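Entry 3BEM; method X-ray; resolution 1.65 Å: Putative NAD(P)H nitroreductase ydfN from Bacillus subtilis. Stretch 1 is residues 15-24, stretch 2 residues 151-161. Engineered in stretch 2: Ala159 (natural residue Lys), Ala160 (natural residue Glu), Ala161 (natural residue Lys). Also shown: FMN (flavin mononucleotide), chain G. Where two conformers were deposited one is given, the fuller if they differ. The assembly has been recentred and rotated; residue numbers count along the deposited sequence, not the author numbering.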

# COMPACT_ATOMS: atom_id res chain seq x y z
N GLU B 15 18.72 -0.65 9.73
CA GLU B 15 18.80 -0.91 8.29
C GLU B 15 17.56 -0.45 7.52
O GLU B 15 17.66 0.20 6.47
CB GLU B 15 18.96 -2.39 8.04
CG GLU B 15 20.37 -2.81 8.19
CD GLU B 15 21.18 -2.51 6.92
OE1 GLU B 15 20.76 -2.92 5.80
OE2 GLU B 15 22.24 -1.85 7.05
N PHE B 16 16.39 -0.78 8.06
CA PHE B 16 15.15 -0.43 7.40
C PHE B 16 15.00 1.10 7.36
O PHE B 16 14.54 1.68 6.36
CB PHE B 16 13.95 -1.13 8.04
CG PHE B 16 12.68 -0.91 7.29
CD1 PHE B 16 12.52 -1.34 5.96
CD2 PHE B 16 11.64 -0.19 7.87
CE1 PHE B 16 11.38 -1.09 5.24
CE2 PHE B 16 10.44 0.07 7.13
CZ PHE B 16 10.31 -0.40 5.83
N THR B 17 15.41 1.75 8.46
CA THR B 17 15.31 3.22 8.55
C THR B 17 16.14 3.87 7.46
O THR B 17 15.69 4.80 6.78
CB THR B 17 15.78 3.68 9.94
OG1 THR B 17 14.84 3.20 10.89
CG2 THR B 17 15.89 5.19 10.05
N HIS B 18 17.34 3.35 7.25
CA HIS B 18 18.17 3.85 6.15
C HIS B 18 17.50 3.65 4.77
O HIS B 18 17.47 4.55 3.94
CB HIS B 18 19.52 3.16 6.18
CG HIS B 18 20.45 3.69 5.16
ND1 HIS B 18 20.97 4.97 5.21
CD2 HIS B 18 20.94 3.15 4.02
CE1 HIS B 18 21.74 5.18 4.17
NE2 HIS B 18 21.74 4.08 3.43
N LEU B 19 16.95 2.46 4.54
CA LEU B 19 16.27 2.17 3.27
C LEU B 19 15.17 3.21 3.04
O LEU B 19 15.05 3.77 1.94
CB LEU B 19 15.67 0.73 3.28
CG LEU B 19 15.02 0.29 1.97
CD1 LEU B 19 16.03 0.11 0.84
CD2 LEU B 19 14.27 -1.01 2.21
N VAL B 20 14.32 3.40 4.06
CA VAL B 20 13.19 4.34 3.95
C VAL B 20 13.66 5.80 3.74
O VAL B 20 13.10 6.56 2.95
CB VAL B 20 12.29 4.21 5.20
CG1 VAL B 20 11.22 5.28 5.24
CG2 VAL B 20 11.67 2.78 5.25
N ASN B 21 14.67 6.20 4.49
CA ASN B 21 15.24 7.53 4.30
C ASN B 21 15.83 7.77 2.95
O ASN B 21 15.76 8.89 2.44
CB ASN B 21 16.17 7.89 5.44
CG ASN B 21 15.40 8.47 6.56
OD1 ASN B 21 15.07 9.64 6.49
ND2 ASN B 21 14.97 7.63 7.52
N GLU B 22 16.39 6.75 2.34
CA GLU B 22 17.04 6.91 1.04
C GLU B 22 16.05 6.89 -0.16
O GLU B 22 16.37 7.44 -1.21
CB GLU B 22 18.14 5.88 0.89
CG GLU B 22 19.25 6.19 1.86
N ARG B 23 14.84 6.36 0.04
CA ARG B 23 13.83 6.25 -1.03
C ARG B 23 13.21 7.61 -1.35
O ARG B 23 12.58 8.22 -0.50
CB ARG B 23 12.74 5.26 -0.66
CG ARG B 23 11.73 5.01 -1.76
CD ARG B 23 10.30 4.81 -1.30
NE ARG B 23 9.78 6.01 -0.61
CZ ARG B 23 9.32 7.10 -1.22
NH1 ARG B 23 9.27 7.21 -2.57
NH2 ARG B 23 8.92 8.10 -0.46
N ARG B 24 13.34 8.07 -2.60
CA ARG B 24 12.77 9.34 -3.07
C ARG B 24 12.00 9.04 -4.33
O ARG B 24 12.46 8.25 -5.15
CB ARG B 24 13.87 10.36 -3.37
CG ARG B 24 14.57 10.86 -2.12
CD ARG B 24 13.66 11.70 -1.22
NE ARG B 24 12.92 12.68 -2.01
CZ ARG B 24 13.43 13.84 -2.42
NH1 ARG B 24 14.66 14.19 -2.07
NH2 ARG B 24 12.69 14.64 -3.16
N ALA B 151 2.07 -2.49 -4.30
CA ALA B 151 2.89 -1.46 -4.93
C ALA B 151 3.92 -0.90 -3.97
O ALA B 151 5.04 -0.58 -4.36
CB ALA B 151 1.98 -0.37 -5.47
N MSE B 152 3.55 -0.69 -2.70
CA MSE B 152 4.51 -0.18 -1.73
C MSE B 152 5.65 -1.17 -1.52
O MSE B 152 6.82 -0.81 -1.43
CB MSE B 152 3.82 0.14 -0.42
CG MSE B 152 4.68 0.75 0.62
SE MSE B 152 5.09 2.64 0.30
CE MSE B 152 6.88 2.53 -0.43
N MSE B 153 5.29 -2.46 -1.45
CA MSE B 153 6.27 -3.52 -1.37
C MSE B 153 7.18 -3.50 -2.61
O MSE B 153 8.41 -3.65 -2.49
CB MSE B 153 5.61 -4.90 -1.17
CG MSE B 153 6.60 -6.02 -1.17
SE MSE B 153 7.56 -6.11 0.44
CE MSE B 153 6.20 -7.10 1.58
N PHE B 154 6.60 -3.32 -3.78
CA PHE B 154 7.44 -3.21 -5.01
C PHE B 154 8.48 -2.08 -4.89
O PHE B 154 9.66 -2.27 -5.17
CB PHE B 154 6.62 -3.02 -6.28
CG PHE B 154 7.50 -2.91 -7.52
CD1 PHE B 154 8.08 -4.04 -8.08
CD2 PHE B 154 7.92 -1.67 -7.98
CE1 PHE B 154 8.96 -3.93 -9.12
CE2 PHE B 154 8.82 -1.56 -9.02
CZ PHE B 154 9.33 -2.71 -9.59
N MSE B 155 8.02 -0.90 -4.51
CA MSE B 155 8.89 0.26 -4.44
C MSE B 155 10.04 0.06 -3.42
O MSE B 155 11.15 0.48 -3.68
CB MSE B 155 8.06 1.55 -4.23
CG MSE B 155 7.24 1.85 -5.42
SE MSE B 155 6.42 3.61 -5.14
CE MSE B 155 4.83 3.02 -4.16
N LEU B 156 9.75 -0.52 -2.24
CA LEU B 156 10.80 -0.79 -1.25
C LEU B 156 11.77 -1.88 -1.74
O LEU B 156 12.97 -1.77 -1.51
CB LEU B 156 10.22 -1.14 0.10
CG LEU B 156 9.60 0.11 0.79
CD1 LEU B 156 8.65 -0.43 1.89
CD2 LEU B 156 10.66 1.12 1.29
N SER B 157 11.25 -2.88 -2.46
CA SER B 157 12.12 -3.89 -3.10
C SER B 157 13.07 -3.24 -4.12
O SER B 157 14.26 -3.51 -4.15
CB SER B 157 11.27 -4.96 -3.78
OG SER B 157 10.41 -5.63 -2.85
N ALA B 158 12.52 -2.37 -4.96
CA ALA B 158 13.32 -1.64 -5.93
C ALA B 158 14.41 -0.83 -5.28
O ALA B 158 15.57 -0.87 -5.67
CB ALA B 158 12.41 -0.79 -6.80
N ALA B 159 14.06 -0.15 -4.20
CA ALA B 159 15.00 0.67 -3.45
C ALA B 159 16.10 -0.18 -2.85
O ALA B 159 17.28 0.17 -2.92
CB ALA B 159 14.26 1.43 -2.33
N ALA B 160 15.73 -1.33 -2.32
CA ALA B 160 16.68 -2.24 -1.76
C ALA B 160 17.63 -2.78 -2.81
O ALA B 160 18.83 -3.10 -2.50
CB ALA B 160 16.00 -3.37 -1.04
N ALA B 161 17.15 -2.85 -4.04
CA ALA B 161 17.95 -3.35 -5.16
C ALA B 161 18.78 -2.28 -5.81
O ALA B 161 19.63 -2.61 -6.66
CB ALA B 161 17.06 -4.09 -6.20
N1 FMN G . 4.71 11.94 -9.10
C2 FMN G . 4.68 12.39 -10.40
O2 FMN G . 5.67 13.01 -10.80
N3 FMN G . 3.60 12.14 -11.21
C4 FMN G . 2.47 11.49 -10.75
O4 FMN G . 1.59 11.19 -11.59
C4A FMN G . 2.50 11.02 -9.44
N5 FMN G . 1.39 10.37 -8.91
C5A FMN G . 1.50 9.83 -7.64
C6 FMN G . 0.42 9.06 -7.17
C7 FMN G . 0.51 8.48 -5.90
C7M FMN G . -0.52 7.41 -5.55
C8 FMN G . 1.62 8.67 -5.09
C8M FMN G . 1.87 7.73 -3.92
C9 FMN G . 2.66 9.48 -5.53
C9A FMN G . 2.62 10.03 -6.81
N10 FMN G . 3.69 10.81 -7.30
C10 FMN G . 3.62 11.25 -8.62
C1' FMN G . 4.82 11.15 -6.39
C2' FMN G . 4.49 12.13 -5.27
O2' FMN G . 4.51 13.45 -5.80
C3' FMN G . 5.57 11.98 -4.20
O3' FMN G . 5.44 10.63 -3.66
C4' FMN G . 5.54 13.05 -3.11
O4' FMN G . 5.78 14.35 -3.70
C5' FMN G . 6.61 12.74 -2.03
O5' FMN G . 7.95 12.65 -2.58
P FMN G . 8.94 11.60 -1.90
O1P FMN G . 9.10 12.00 -0.47
O2P FMN G . 8.19 10.34 -2.11
O3P FMN G . 10.24 11.69 -2.66

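The most unusual feature of this contact is an arginine that serves two partners: Arg23 lays its aliphatic stem against the second helix and carries its charge onward to the FMN phosphate. Its CD lies 4.2 Å from CE of the selenomethionine Met152, and its CG 4.4 Å from CB of Ala159, so methylenes meet apolar atoms. Beyond them the guanidinium meets the phosphate edge-on, with NH2 donating to FMN O2P at 2.9 Å. Arg23 is also the first residue to leave helical geometry, and Arg24 follows it to the same phosphate, its NE bonding to FMN O3P at 2.9 Å.

The two helix axes cross nearly at right angles (99°), 9.9 Å apart at closest approach, and no hydrogen bond joins the helices; the side-chain packing is apolar, with Leu19 also touching backbone atoms. Leu19 points toward the second helix, and its branched end lets CD1 and CD2 both make contacts: CD1 lies 3.5 Å from the backbone N of Ala160 and 3.9 Å from CB of Ala159, and CD2 lies 4.0 Å from Leu156 O. Both alanines are engineered substitutions; Leu19 CD1 packs on their methyls and on the backbone between them. Leu156 starts sideways but turns its end inward: CD1 meets the edge of the Phe16 ring, 4.3 Å from CZ, and CD2 lies 4.3 Å from Leu19 CD2 and 4.4 Å from Val20 CG2.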